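Local coordinates for probable adhesion protein (Pseudomonas aeruginosa PAO1, PDB 6R3Z) that binds divalent metal ions such as ferrous iron through six histidines, probably as the periplasmic solute-binding protein of a metal transport system, at residues 60-65 and 110-115; 13-18 and 249-254; 83-88 and 124-129; 6-11 and 29-34. All blocks are in the same frame, centred on the assembly; numbering follows the deposited sequence.

Contact 1: 60-65 and 110-115. With NI (nickel (II) ion), chain B.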
loop_
_atom_site.group_PDB
_atom_site.type_symbol
_atom_site.label_atom_id
_atom_site.label_comp_id
_atom_site.label_asym_id
_atom_site.label_seq_id
_atom_site.Cartn_x
_atom_site.Cartn_y
_atom_site.Cartn_z
ATOM N N VAL A 60 -7.743 -12.555 -4.367
ATOM C CA VAL A 60 -7.449 -11.230 -4.897
ATOM C C VAL A 60 -5.945 -10.997 -4.675
ATOM O O VAL A 60 -5.448 -11.172 -3.553
ATOM C CB VAL A 60 -8.309 -10.125 -4.227
ATOM C CG1 VAL A 60 -7.831 -8.716 -4.625
ATOM C CG2 VAL A 60 -9.785 -10.310 -4.595
ATOM N N LEU A 61 -5.236 -10.616 -5.748
ATOM C CA LEU A 61 -3.789 -10.384 -5.700
ATOM C C LEU A 61 -3.388 -8.975 -6.104
ATOM O O LEU A 61 -3.964 -8.385 -7.020
ATOM C CB LEU A 61 -3.047 -11.340 -6.659
ATOM C CG LEU A 61 -3.065 -12.852 -6.402
ATOM C CD1 LEU A 61 -2.182 -13.574 -7.415
ATOM C CD2 LEU A 61 -2.586 -13.190 -5.005
ATOM N N ASN A 62 -2.335 -8.465 -5.453
ATOM C CA ASN A 62 -1.686 -7.222 -5.822
ATOM C C ASN A 62 -1.025 -7.578 -7.185
ATOM O O ASN A 62 -1.169 -6.835 -8.165
ATOM C CB ASN A 62 -0.638 -6.832 -4.745
ATOM C CG ASN A 62 0.408 -5.855 -5.243
ATOM O OD1 ASN A 62 1.491 -6.262 -5.693
ATOM N ND2 ASN A 62 0.096 -4.555 -5.206
ATOM N N GLY A 63 -0.361 -8.738 -7.222
ATOM C CA GLY A 63 0.233 -9.329 -8.429
ATOM C C GLY A 63 1.252 -8.527 -9.210
ATOM O O GLY A 63 1.587 -8.899 -10.348
ATOM N N VAL A 64 1.767 -7.435 -8.628
ATOM C CA VAL A 64 2.763 -6.588 -9.307
ATOM C C VAL A 64 4.078 -6.484 -8.510
ATOM O O VAL A 64 4.939 -5.660 -8.829
ATOM C CB VAL A 64 2.206 -5.207 -9.721
ATOM C CG1 VAL A 64 1.169 -5.356 -10.842
ATOM C CG2 VAL A 64 1.641 -4.431 -8.522
ATOM N N GLY A 65 4.227 -7.341 -7.513
ATOM C CA GLY A 65 5.463 -7.410 -6.738
ATOM C C GLY A 65 5.315 -7.370 -5.232
ATOM O O GLY A 65 6.320 -7.555 -4.526
ATOM N N PRO A 110 5.658 -1.779 -6.689
ATOM C CA PRO A 110 4.415 -2.535 -6.443
ATOM C C PRO A 110 3.423 -1.903 -5.456
ATOM O O PRO A 110 2.373 -2.507 -5.207
ATOM C CB PRO A 110 4.940 -3.875 -5.920
ATOM C CG PRO A 110 6.193 -3.508 -5.168
ATOM C CD PRO A 110 6.790 -2.323 -5.899
ATOM N N HIS A 111 3.760 -0.742 -4.852
ATOM C CA HIS A 111 2.923 -0.081 -3.825
ATOM C C HIS A 111 1.767 0.757 -4.388
ATOM O O HIS A 111 1.517 1.873 -3.915
ATOM C CB HIS A 111 3.802 0.764 -2.888
ATOM C CG HIS A 111 4.866 -0.023 -2.201
ATOM N ND1 HIS A 111 6.116 -0.195 -2.778
ATOM C CD2 HIS A 111 4.851 -0.636 -0.988
ATOM C CE1 HIS A 111 6.815 -0.912 -1.909
ATOM N NE2 HIS A 111 6.090 -1.218 -0.825
ATOM N N THR A 112 1.061 0.212 -5.402
ATOM C CA THR A 112 -0.071 0.897 -6.067
ATOM C C THR A 112 -1.203 1.200 -5.072
ATOM O O THR A 112 -1.930 2.199 -5.241
ATOM C CB THR A 112 -0.597 0.041 -7.224
ATOM O OG1 THR A 112 -1.095 -1.192 -6.685
ATOM C CG2 THR A 112 0.476 -0.226 -8.308
ATOM N N PHE A 113 -1.337 0.348 -4.011
ATOM C CA PHE A 113 -2.372 0.543 -2.975
ATOM C C PHE A 113 -2.161 1.829 -2.161
ATOM O O PHE A 113 -3.092 2.278 -1.504
ATOM C CB PHE A 113 -2.492 -0.678 -2.052
ATOM C CG PHE A 113 -1.163 -1.216 -1.578
ATOM C CD1 PHE A 113 -0.587 -0.750 -0.395
ATOM C CD2 PHE A 113 -0.491 -2.198 -2.303
ATOM C CE1 PHE A 113 0.635 -1.262 0.055
ATOM C CE2 PHE A 113 0.747 -2.697 -1.860
ATOM C CZ PHE A 113 1.309 -2.210 -0.691
ATOM N N LEU A 114 -0.963 2.432 -2.208
ATOM C CA LEU A 114 -0.744 3.684 -1.480
ATOM C C LEU A 114 -0.944 4.891 -2.406
ATOM O O LEU A 114 -0.087 5.746 -2.527
ATOM C CB LEU A 114 0.593 3.708 -0.719
ATOM C CG LEU A 114 0.770 2.588 0.323
ATOM C CD1 LEU A 114 2.205 2.488 0.793
ATOM C CD2 LEU A 114 -0.178 2.747 1.493
ATOM N N SER A 115 -2.064 4.900 -3.109
ATOM C CA SER A 115 -2.479 5.951 -4.036
ATOM C C SER A 115 -3.987 5.929 -4.014
ATOM O O SER A 115 -4.577 4.846 -4.106
ATOM C CB SER A 115 -2.012 5.646 -5.455
ATOM O OG SER A 115 -2.759 6.373 -6.428
HETATM NI NI NI B . 6.656 -2.632 0.767
#
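The one direct hydrogen bond between 60-65 and 110-115 runs from Asn-62 ND2 to Pro-110 O, 3.1 Å long with an N-H...O angle of 150°. ND2 approaches nearly along the C=O axis of Pro-110, whose oxygen lies 19° out of the amide plane of Asn-62. The other end of this amide closes an Asx turn: OD1 of Asn-62 accepts from Val-64 N at 3.2 Å. ND2 also bonds to Tyr-16 OH.

Aromatic contact is by the edge. Asn-62 ND2 sits 3.8 Å from Phe-113 CD2, near the ring plane, and the amide and ring planes stand 76° apart.

Apolar contact is made by Val-64 CG2 and Pro-110 CB, 4.2 Å apart. The same CB has Val-64 O as a van der Waals neighbour at 3.4 Å and lies 3.6 Å from Gly-65 C.

Metal coordination follows directly in the chain: His-111 NE2 binds the nickel ion at 2.2 Å, with His-41, His-66, His-177, His-199 and His-250 as the other ligands. Held at both ends, the buried Asn-62 amide ties the backbone immediately before this ligand to the end of strand 58-61, consistent with a second-shell role at the metal site.

Contact 2: 13-18 and 249-254. With NI (nickel (II) ion), chain B.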
loop_
_atom_site.group_PDB
_atom_site.type_symbol
_atom_site.label_atom_id
_atom_site.label_comp_id
_atom_site.label_asym_id
_atom_site.label_seq_id
_atom_site.Cartn_x
_atom_site.Cartn_y
_atom_site.Cartn_z
ATOM N N LEU A 13 -2.796 -8.527 1.548
ATOM C CA LEU A 13 -2.305 -7.370 2.297
ATOM C C LEU A 13 -3.490 -6.593 2.871
ATOM O O LEU A 13 -4.583 -6.616 2.290
ATOM C CB LEU A 13 -1.455 -6.447 1.395
ATOM C CG LEU A 13 -0.327 -7.123 0.578
ATOM C CD1 LEU A 13 0.181 -6.209 -0.509
ATOM C CD2 LEU A 13 0.843 -7.575 1.480
ATOM N N HIS A 14 -3.258 -5.884 3.995
ATOM C CA HIS A 14 -4.292 -5.105 4.690
ATOM C C HIS A 14 -5.148 -4.227 3.767
ATOM O O HIS A 14 -6.374 -4.290 3.886
ATOM C CB HIS A 14 -3.708 -4.259 5.829
ATOM C CG HIS A 14 -3.189 -5.072 6.969
ATOM N ND1 HIS A 14 -1.994 -5.763 6.875
ATOM C CD2 HIS A 14 -3.703 -5.255 8.202
ATOM C CE1 HIS A 14 -1.817 -6.337 8.055
ATOM N NE2 HIS A 14 -2.831 -6.083 8.873
ATOM N N PRO A 15 -4.557 -3.425 2.833
ATOM C CA PRO A 15 -5.400 -2.570 1.965
ATOM C C PRO A 15 -6.413 -3.382 1.175
ATOM O O PRO A 15 -7.543 -2.922 1.045
ATOM C CB PRO A 15 -4.382 -1.877 1.058
ATOM C CG PRO A 15 -3.139 -1.811 1.899
ATOM C CD PRO A 15 -3.126 -3.185 2.546
ATOM N N TYR A 16 -6.029 -4.606 0.714
ATOM C CA TYR A 16 -6.947 -5.459 -0.056
ATOM C C TYR A 16 -8.083 -5.987 0.804
ATOM O O TYR A 16 -9.202 -6.078 0.308
ATOM C CB TYR A 16 -6.211 -6.558 -0.830
ATOM C CG TYR A 16 -5.258 -5.948 -1.836
ATOM C CD1 TYR A 16 -5.703 -5.551 -3.099
ATOM C CD2 TYR A 16 -3.946 -5.647 -1.484
ATOM C CE1 TYR A 16 -4.848 -4.900 -4.003
ATOM C CE2 TYR A 16 -3.088 -4.978 -2.366
ATOM C CZ TYR A 16 -3.541 -4.609 -3.626
ATOM O OH TYR A 16 -2.687 -3.943 -4.481
ATOM N N TYR A 17 -7.824 -6.242 2.103
ATOM C CA TYR A 17 -8.904 -6.623 3.027
ATOM C C TYR A 17 -9.923 -5.452 3.054
ATOM O O TYR A 17 -11.138 -5.675 2.929
ATOM C CB TYR A 17 -8.374 -6.872 4.457
ATOM C CG TYR A 17 -9.475 -7.356 5.377
ATOM C CD1 TYR A 17 -10.317 -6.451 6.028
ATOM C CD2 TYR A 17 -9.741 -8.720 5.523
ATOM C CE1 TYR A 17 -11.366 -6.889 6.831
ATOM C CE2 TYR A 17 -10.797 -9.172 6.321
ATOM C CZ TYR A 17 -11.612 -8.249 6.965
ATOM O OH TYR A 17 -12.638 -8.659 7.774
ATOM N N SER A 18 -9.426 -4.208 3.182
ATOM C CA SER A 18 -10.298 -3.016 3.201
ATOM C C SER A 18 -11.094 -2.862 1.902
ATOM O O SER A 18 -12.319 -2.659 1.954
ATOM C CB SER A 18 -9.490 -1.756 3.503
ATOM O OG SER A 18 -9.082 -1.712 4.863
ATOM N N SER A 249 2.533 5.380 7.098
ATOM C CA SER A 249 2.069 4.021 7.242
ATOM C C SER A 249 2.030 3.298 5.894
ATOM O O SER A 249 1.427 3.784 4.939
ATOM C CB SER A 249 0.686 3.986 7.888
ATOM O OG SER A 249 0.226 2.647 7.977
ATOM N N HIS A 250 2.598 2.086 5.863
ATOM C CA HIS A 250 2.555 1.185 4.700
ATOM C C HIS A 250 1.169 0.437 4.757
ATOM O O HIS A 250 0.872 -0.376 3.875
ATOM C CB HIS A 250 3.692 0.155 4.870
ATOM C CG HIS A 250 4.051 -0.666 3.660
ATOM N ND1 HIS A 250 3.182 -1.625 3.135
ATOM C CD2 HIS A 250 5.250 -0.780 3.027
ATOM C CE1 HIS A 250 3.868 -2.241 2.174
ATOM N NE2 HIS A 250 5.103 -1.755 2.063
ATOM N N ILE A 251 0.361 0.678 5.827
ATOM C CA ILE A 251 -0.961 0.032 6.069
ATOM C C ILE A 251 -0.720 -1.510 6.081
ATOM O O ILE A 251 -1.262 -2.270 5.266
ATOM C CB ILE A 251 -2.055 0.523 5.074
ATOM C CG1 ILE A 251 -1.968 2.092 4.898
ATOM C CG2 ILE A 251 -3.464 0.044 5.555
ATOM C CD1 ILE A 251 -2.944 2.748 3.889
ATOM N N SER A 252 0.210 -1.946 6.961
ATOM C CA SER A 252 0.625 -3.346 7.008
ATOM C C SER A 252 0.736 -3.891 8.426
ATOM O O SER A 252 1.146 -5.039 8.579
ATOM C CB SER A 252 1.987 -3.476 6.331
ATOM O OG SER A 252 2.988 -2.872 7.142
ATOM N N TYR A 253 0.392 -3.091 9.450
ATOM C CA TYR A 253 0.541 -3.506 10.855
ATOM C C TYR A 253 -0.783 -3.743 11.577
ATOM O O TYR A 253 -1.664 -2.909 11.488
ATOM C CB TYR A 253 1.331 -2.411 11.606
ATOM C CG TYR A 253 1.762 -2.819 12.995
ATOM C CD1 TYR A 253 2.931 -3.544 13.197
ATOM C CD2 TYR A 253 0.992 -2.494 14.111
ATOM C CE1 TYR A 253 3.325 -3.945 14.474
ATOM C CE2 TYR A 253 1.371 -2.894 15.393
ATOM C CZ TYR A 253 2.538 -3.622 15.569
ATOM O OH TYR A 253 2.950 -3.999 16.827
ATOM N N GLY A 254 -0.871 -4.811 12.370
ATOM C CA GLY A 254 -2.044 -5.025 13.213
ATOM C C GLY A 254 -3.209 -5.738 12.572
ATOM O O GLY A 254 -3.026 -6.411 11.564
HETATM NI NI NI B . 6.656 -2.632 0.767
#
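The imidazole of His-14 presents its edge to Gly-254. NE2 donates to Gly-254 O at 2.7 Å with an N-H...O angle of 159°. The oxygen lies only 11° out of the ring plane, whereas NE2 stands above the carbonyl plane of Gly-254. Tyr-253 N lies over one face of the imidazole, offset toward the rim, and CE1 comes within 3.3 Å of Ser-252 O. The bond from CA to CB points toward the loop, and chi1 of -68° sets CG beside the backbone N and anti to the carbonyl carbon, while His-14 CB rests 3.2 Å from Ile-251 O.

His-14 and Pro-15 form the first turn of helix 14-24, which follows strand 8-11 in one of the two four-stranded parallel sheets; the loop 249-254 leaves strand 244-248 of the other sheet. The contact therefore joins the two lobes of a solute-binding protein beside the metal between them.

Pro-15 and Ile-251 cross obliquely, with Pro-15 CG 4.1 Å from Ile-251 CB, and Pro-15 CD approaches Ile-251 O at 3.4 Å. Tyr-261 of helix 260-277 touches both side chains. Ahead of Ile-251, Ser-249 OG accepts from Ile-251 N at 2.9 Å in an ST turn that spans His-250, and is itself bonded to Glu-264. His-250 NE2 binds the nickel ion at 2.2 Å.

Contact 3: 83-88 and 124-129. With EDO (1,2-ethanediol), chain C.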
loop_
_atom_site.group_PDB
_atom_site.type_symbol
_atom_site.label_atom_id
_atom_site.label_comp_id
_atom_site.label_asym_id
_atom_site.label_seq_id
_atom_site.Cartn_x
_atom_site.Cartn_y
_atom_site.Cartn_z
ATOM N N PRO A 83 -9.429 -19.518 -9.061
ATOM C CA PRO A 83 -9.486 -18.220 -9.752
ATOM C C PRO A 83 -8.708 -17.131 -8.991
ATOM O O PRO A 83 -8.693 -17.087 -7.755
ATOM C CB PRO A 83 -10.988 -17.912 -9.801
ATOM C CG PRO A 83 -11.649 -19.265 -9.748
ATOM C CD PRO A 83 -10.787 -20.031 -8.775
ATOM N N VAL A 84 -8.024 -16.277 -9.750
ATOM C CA VAL A 84 -7.217 -15.215 -9.184
ATOM C C VAL A 84 -7.620 -13.894 -9.825
ATOM O O VAL A 84 -7.744 -13.799 -11.058
ATOM C CB VAL A 84 -5.711 -15.549 -9.362
ATOM C CG1 VAL A 84 -4.847 -14.300 -9.435
ATOM C CG2 VAL A 84 -5.220 -16.514 -8.277
ATOM N N ILE A 85 -7.860 -12.894 -8.981
ATOM C CA ILE A 85 -8.176 -11.549 -9.463
ATOM C C ILE A 85 -6.916 -10.709 -9.410
ATOM O O ILE A 85 -6.371 -10.460 -8.319
ATOM C CB ILE A 85 -9.359 -10.898 -8.695
ATOM C CG1 ILE A 85 -10.669 -11.667 -8.971
ATOM C CG2 ILE A 85 -9.487 -9.398 -9.037
ATOM C CD1 ILE A 85 -11.843 -11.250 -8.034
ATOM N N GLU A 86 -6.447 -10.289 -10.584
ATOM C CA GLU A 86 -5.271 -9.410 -10.700
ATOM C C GLU A 86 -5.806 -7.970 -10.503
ATOM O O GLU A 86 -6.323 -7.341 -11.440
ATOM C CB GLU A 86 -4.564 -9.601 -12.061
ATOM C CG GLU A 86 -3.903 -10.968 -12.223
ATOM C CD GLU A 86 -2.671 -11.270 -11.381
ATOM O OE1 GLU A 86 -2.124 -10.339 -10.743
ATOM O OE2 GLU A 86 -2.245 -12.447 -11.371
ATOM N N ALA A 87 -5.755 -7.478 -9.245
ATOM C CA ALA A 87 -6.334 -6.171 -8.886
ATOM C C ALA A 87 -5.798 -4.991 -9.704
ATOM O O ALA A 87 -6.506 -3.994 -9.892
ATOM C CB ALA A 87 -6.119 -5.895 -7.405
ATOM N N ASN A 88 -4.532 -5.082 -10.127
ATOM C CA ASN A 88 -3.838 -3.995 -10.817
ATOM C C ASN A 88 -3.934 -4.043 -12.337
ATOM O O ASN A 88 -3.251 -3.260 -13.006
ATOM C CB ASN A 88 -2.374 -3.970 -10.356
ATOM C CG ASN A 88 -2.240 -3.360 -8.978
ATOM O OD1 ASN A 88 -2.488 -2.163 -8.788
ATOM N ND2 ASN A 88 -1.916 -4.173 -7.985
ATOM N N ASN A 124 -12.564 -0.854 -8.407
ATOM C CA ASN A 124 -13.481 -1.056 -9.533
ATOM C C ASN A 124 -13.211 -2.367 -10.273
ATOM O O ASN A 124 -14.157 -3.082 -10.611
ATOM C CB ASN A 124 -13.484 0.157 -10.463
ATOM C CG ASN A 124 -14.107 1.378 -9.818
ATOM O OD1 ASN A 124 -15.016 1.279 -8.984
ATOM N ND2 ASN A 124 -13.672 2.555 -10.230
ATOM N N THR A 125 -11.927 -2.730 -10.434
ATOM C CA THR A 125 -11.530 -3.983 -11.095
ATOM C C THR A 125 -11.975 -5.182 -10.260
ATOM O O THR A 125 -12.574 -6.124 -10.800
ATOM C CB THR A 125 -10.026 -3.976 -11.383
ATOM O OG1 THR A 125 -9.772 -2.972 -12.376
ATOM C CG2 THR A 125 -9.521 -5.322 -11.912
ATOM N N ILE A 126 -11.698 -5.133 -8.931
ATOM C CA ILE A 126 -12.103 -6.207 -8.029
ATOM C C ILE A 126 -13.635 -6.412 -8.079
ATOM O O ILE A 126 -14.085 -7.544 -8.257
ATOM C CB ILE A 126 -11.555 -5.977 -6.587
ATOM C CG1 ILE A 126 -9.995 -6.013 -6.575
ATOM C CG2 ILE A 126 -12.108 -7.029 -5.615
ATOM C CD1 ILE A 126 -9.336 -5.278 -5.376
ATOM N N ALA A 127 -14.422 -5.325 -7.961
ATOM C CA ALA A 127 -15.889 -5.399 -7.968
ATOM C C ALA A 127 -16.431 -6.023 -9.264
ATOM O O ALA A 127 -17.351 -6.837 -9.207
ATOM C CB ALA A 127 -16.497 -4.014 -7.765
ATOM N N ARG A 128 -15.852 -5.642 -10.420
ATOM C CA ARG A 128 -16.267 -6.161 -11.722
ATOM C C ARG A 128 -16.002 -7.675 -11.780
ATOM O O ARG A 128 -16.878 -8.436 -12.199
ATOM C CB ARG A 128 -15.491 -5.453 -12.847
ATOM C CG ARG A 128 -15.814 -6.012 -14.247
ATOM C CD ARG A 128 -15.181 -5.197 -15.345
ATOM N NE ARG A 128 -15.803 -3.873 -15.435
ATOM C CZ ARG A 128 -15.662 -3.041 -16.462
ATOM N NH1 ARG A 128 -14.937 -3.396 -17.518
ATOM N NH2 ARG A 128 -16.261 -1.857 -16.451
ATOM N N GLU A 129 -14.801 -8.092 -11.355
ATOM C CA GLU A 129 -14.395 -9.498 -11.394
ATOM C C GLU A 129 -15.177 -10.369 -10.402
ATOM O O GLU A 129 -15.573 -11.480 -10.757
ATOM C CB GLU A 129 -12.875 -9.646 -11.230
ATOM C CG GLU A 129 -12.086 -9.124 -12.425
ATOM C CD GLU A 129 -12.560 -9.674 -13.764
ATOM O OE1 GLU A 129 -12.574 -10.914 -13.933
ATOM O OE2 GLU A 129 -12.954 -8.864 -14.631
HETATM C C1 EDO C . -10.692 -14.775 -12.283
HETATM O O1 EDO C . -12.000 -14.572 -11.771
HETATM C C2 EDO C . -10.332 -13.674 -13.317
HETATM O O2 EDO C . -10.430 -12.377 -12.730
HETATM O O HOH W 1 -7.083 -2.513 -12.119
#
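Ile-85 and Glu-129 meet through aliphatic carbon: Ile-85 CD1 packs 3.7 Å from Glu-129 CB, and the two side chains cross at a slant. The other branch of Ile-85, CG2, faces Ile-126 CG1 at 4.2 Å. Toward the end of the strand segment Ala-87 CB touches Ile-126 CD1 at 3.9 Å, so that Ile-126 is met by both residues. Thr-125 turns its methyl to the backbone: the rotation about chi1 (-67°) puts CG2 anti to the backbone N, where it lies 3.8 Å from Glu-86 O. A water lies 2.7 Å from Thr-125 OG1 and donates to Ala-87 O at the same length, 2.7 Å. Thr-125 OG1 also bonds to Thr-121 O, one turn earlier.

The elements behind these atoms are strand 84-86, at an edge of its parallel sheet, and helix 116-133, which lies against the sheet. Their local axes come within 8.8 Å and run at 149°, closer to antiparallel than to perpendicular. Backbone bonds from Ile-85 and Ala-87 to Leu-61 fix the strand, while Val-60 and Ile-23 pack on Ile-126.

At the margin the Glu-129 chain bends at chi2 (-51°), and its carboxylate leads away from Ile-85. OE2 forms a salt bridge with Lys-132, and OE1 accepts from O2 of a 1,2-ethanediol at 2.9 Å, a molecule probably brought by the crystallisation liquor. No direct hydrogen bond links the segments: helix and sheet are joined by aliphatic packing, with a single water bridging their polar atoms.

Contact 4: 6-11 and 29-34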
loop_
_atom_site.group_PDB
_atom_site.type_symbol
_atom_site.label_atom_id
_atom_site.label_comp_id
_atom_site.label_asym_id
_atom_site.label_seq_id
_atom_site.Cartn_x
_atom_site.Cartn_y
_atom_site.Cartn_z
ATOM N N ARG A 6 -22.088 -18.678 -0.735
ATOM C CA ARG A 6 -21.586 -17.357 -0.339
ATOM C C ARG A 6 -20.087 -17.442 -0.614
ATOM O O ARG A 6 -19.426 -18.345 -0.080
ATOM C CB ARG A 6 -21.872 -17.088 1.149
ATOM C CG ARG A 6 -21.471 -15.705 1.648
ATOM C CD ARG A 6 -22.009 -15.402 3.042
ATOM N NE ARG A 6 -23.074 -14.393 3.015
ATOM C CZ ARG A 6 -24.364 -14.644 3.233
ATOM N NH1 ARG A 6 -25.255 -13.664 3.179
ATOM N NH2 ARG A 6 -24.769 -15.876 3.517
ATOM N N LEU A 7 -19.576 -16.574 -1.512
ATOM C CA LEU A 7 -18.159 -16.587 -1.910
ATOM C C LEU A 7 -17.194 -16.465 -0.736
ATOM O O LEU A 7 -17.411 -15.659 0.164
ATOM C CB LEU A 7 -17.828 -15.421 -2.860
ATOM C CG LEU A 7 -18.156 -15.487 -4.346
ATOM C CD1 LEU A 7 -17.606 -14.227 -5.031
ATOM C CD2 LEU A 7 -17.510 -16.679 -5.022
ATOM N N ARG A 8 -16.093 -17.216 -0.783
ATOM C CA ARG A 8 -15.020 -17.101 0.202
ATOM C C ARG A 8 -13.840 -16.536 -0.589
ATOM O O ARG A 8 -13.312 -17.206 -1.481
ATOM C CB ARG A 8 -14.709 -18.470 0.848
ATOM C CG ARG A 8 -15.760 -18.824 1.907
ATOM C CD ARG A 8 -15.536 -20.137 2.664
ATOM N NE ARG A 8 -14.182 -20.278 3.218
ATOM C CZ ARG A 8 -13.772 -19.758 4.375
ATOM N NH1 ARG A 8 -12.530 -19.963 4.797
ATOM N NH2 ARG A 8 -14.599 -19.033 5.116
ATOM N N ILE A 9 -13.492 -15.278 -0.312
ATOM C CA ILE A 9 -12.466 -14.501 -1.030
ATOM C C ILE A 9 -11.185 -14.312 -0.210
ATOM O O ILE A 9 -11.198 -13.652 0.832
ATOM C CB ILE A 9 -13.051 -13.107 -1.397
ATOM C CG1 ILE A 9 -14.409 -13.212 -2.105
ATOM C CG2 ILE A 9 -12.035 -12.263 -2.213
ATOM C CD1 ILE A 9 -15.235 -11.876 -1.955
ATOM N N GLY A 10 -10.077 -14.784 -0.746
ATOM C CA GLY A 10 -8.793 -14.596 -0.099
ATOM C C GLY A 10 -8.178 -13.264 -0.467
ATOM O O GLY A 10 -8.367 -12.773 -1.582
ATOM N N ILE A 11 -7.487 -12.645 0.494
ATOM C CA ILE A 11 -6.752 -11.393 0.334
ATOM C C ILE A 11 -5.337 -11.580 0.872
ATOM O O ILE A 11 -5.105 -12.488 1.686
ATOM C CB ILE A 11 -7.463 -10.152 0.924
ATOM C CG1 ILE A 11 -7.599 -10.235 2.476
ATOM C CG2 ILE A 11 -8.802 -9.898 0.220
ATOM C CD1 ILE A 11 -6.337 -9.710 3.269
ATOM N N GLU A 29 -17.572 -13.673 2.273
ATOM C CA GLU A 29 -16.613 -13.749 3.381
ATOM C C GLU A 29 -15.217 -13.314 2.861
ATOM O O GLU A 29 -14.803 -13.721 1.760
ATOM C CB GLU A 29 -16.521 -15.179 3.948
ATOM C CG GLU A 29 -17.757 -15.677 4.682
ATOM C CD GLU A 29 -17.500 -17.036 5.300
ATOM O OE1 GLU A 29 -17.634 -18.049 4.577
ATOM O OE2 GLU A 29 -17.118 -17.091 6.491
ATOM N N VAL A 30 -14.493 -12.505 3.651
ATOM C CA VAL A 30 -13.155 -12.019 3.268
ATOM C C VAL A 30 -12.160 -12.735 4.177
ATOM O O VAL A 30 -12.252 -12.615 5.403
ATOM C CB VAL A 30 -13.033 -10.474 3.380
ATOM C CG1 VAL A 30 -11.705 -9.985 2.791
ATOM C CG2 VAL A 30 -14.219 -9.768 2.713
ATOM N N VAL A 31 -11.222 -13.495 3.578
ATOM C CA VAL A 31 -10.306 -14.351 4.328
ATOM C C VAL A 31 -8.846 -13.956 4.111
ATOM O O VAL A 31 -8.322 -14.208 3.032
ATOM C CB VAL A 31 -10.542 -15.870 4.018
ATOM C CG1 VAL A 31 -9.700 -16.764 4.932
ATOM C CG2 VAL A 31 -12.022 -16.258 4.088
ATOM N N PRO A 32 -8.137 -13.415 5.130
ATOM C CA PRO A 32 -6.707 -13.107 4.943
ATOM C C PRO A 32 -5.906 -14.398 4.788
ATOM O O PRO A 32 -6.176 -15.388 5.487
ATOM C CB PRO A 32 -6.320 -12.384 6.239
ATOM C CG PRO A 32 -7.634 -11.951 6.842
ATOM C CD PRO A 32 -8.574 -13.054 6.487
ATOM N N LEU A 33 -4.966 -14.395 3.834
ATOM C CA LEU A 33 -4.123 -15.560 3.572
ATOM C C LEU A 33 -3.083 -15.737 4.651
ATOM O O LEU A 33 -2.624 -16.864 4.890
ATOM C CB LEU A 33 -3.454 -15.453 2.207
ATOM C CG LEU A 33 -4.049 -16.339 1.103
ATOM C CD1 LEU A 33 -5.492 -15.919 0.763
ATOM C CD2 LEU A 33 -3.198 -16.252 -0.167
ATOM N N ILE A 34 -2.659 -14.626 5.257
ATOM C CA ILE A 34 -1.633 -14.666 6.312
ATOM C C ILE A 34 -2.150 -13.958 7.579
ATOM O O ILE A 34 -2.942 -13.014 7.459
ATOM C CB ILE A 34 -0.233 -14.169 5.823
ATOM C CG1 ILE A 34 -0.134 -12.631 5.700
ATOM C CG2 ILE A 34 0.170 -14.859 4.511
ATOM C CD1 ILE A 34 1.305 -12.076 5.300
HETATM O O HOH W 2 -19.126 -19.166 2.571
#
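Strands 8-11 and 29-32 pair in parallel, with short axes 33° apart and 4.5 Å at closest approach. Three backbone hydrogen bonds lie within the ladder, Ile-9 N to Glu-29 O, Val-31 N to Ile-9 O and Ile-11 N to Val-31 O; Glu-29 N to Leu-7 O and Leu-33 N to Ile-11 O flank it. The shortest is Val-31 N to Ile-9 O, 2.8 Å; the longest is Ile-11 N to Val-31 O, 3.1 Å. Gly-10 CA adds a CA-H...O contact of 3.2 Å to Val-31 O.

Helix 14-24 connects the strands in a beta-alpha-beta crossover, and 29-32 is an edge strand of the sheet within the chain.

On the face bearing Ile-9, Val-30, Ile-11 and Pro-32, Ile-11 CG2 meets Val-30 CG1 at 3.9 Å and Ile-11 CD1 meets Pro-32 CB at 4.0 Å. Tyr-17 of the crossover helix lies against these three. On the other face, Leu-33 CD1 rests 3.7 Å from Gly-10 CA. Arg-8 NH2 forms a salt bridge with Glu-29 OE1, its hydrogen bond weak at 3.2 Å and the guanidinium and carboxylate planes 62° apart, while Val-31 CG2 lies over one guanidinium face. Arg-8 NE is bonded to Thr-55 O, and a water donates to both Glu-29 OE1 and Arg-6 O.

Contacts 1, 3 and 4 share one parallel sheet, ordered 29-32, 8-11, 58-61, 84-86: contact 4 is at one edge, contact 3 at the other, their centres about 14 Å apart. Val-60 N, bonded to Gly-10 O, links contact 4 to contact 1; Asn-88 bonds to Asn-62 O and Thr-112, linking contact 1 to contact 3. Along the chain 13-18 falls between 6-11 and 29-34, so contact 2 interleaves with contact 4 and encloses contacts 1 and 3, which interleave in turn. Contact 2 brings in the second sheet through loop 249-254, its centre about 11 Å from that of contact 1. These two each supply a nickel ligand, so the metal is held where loops of both lobes converge.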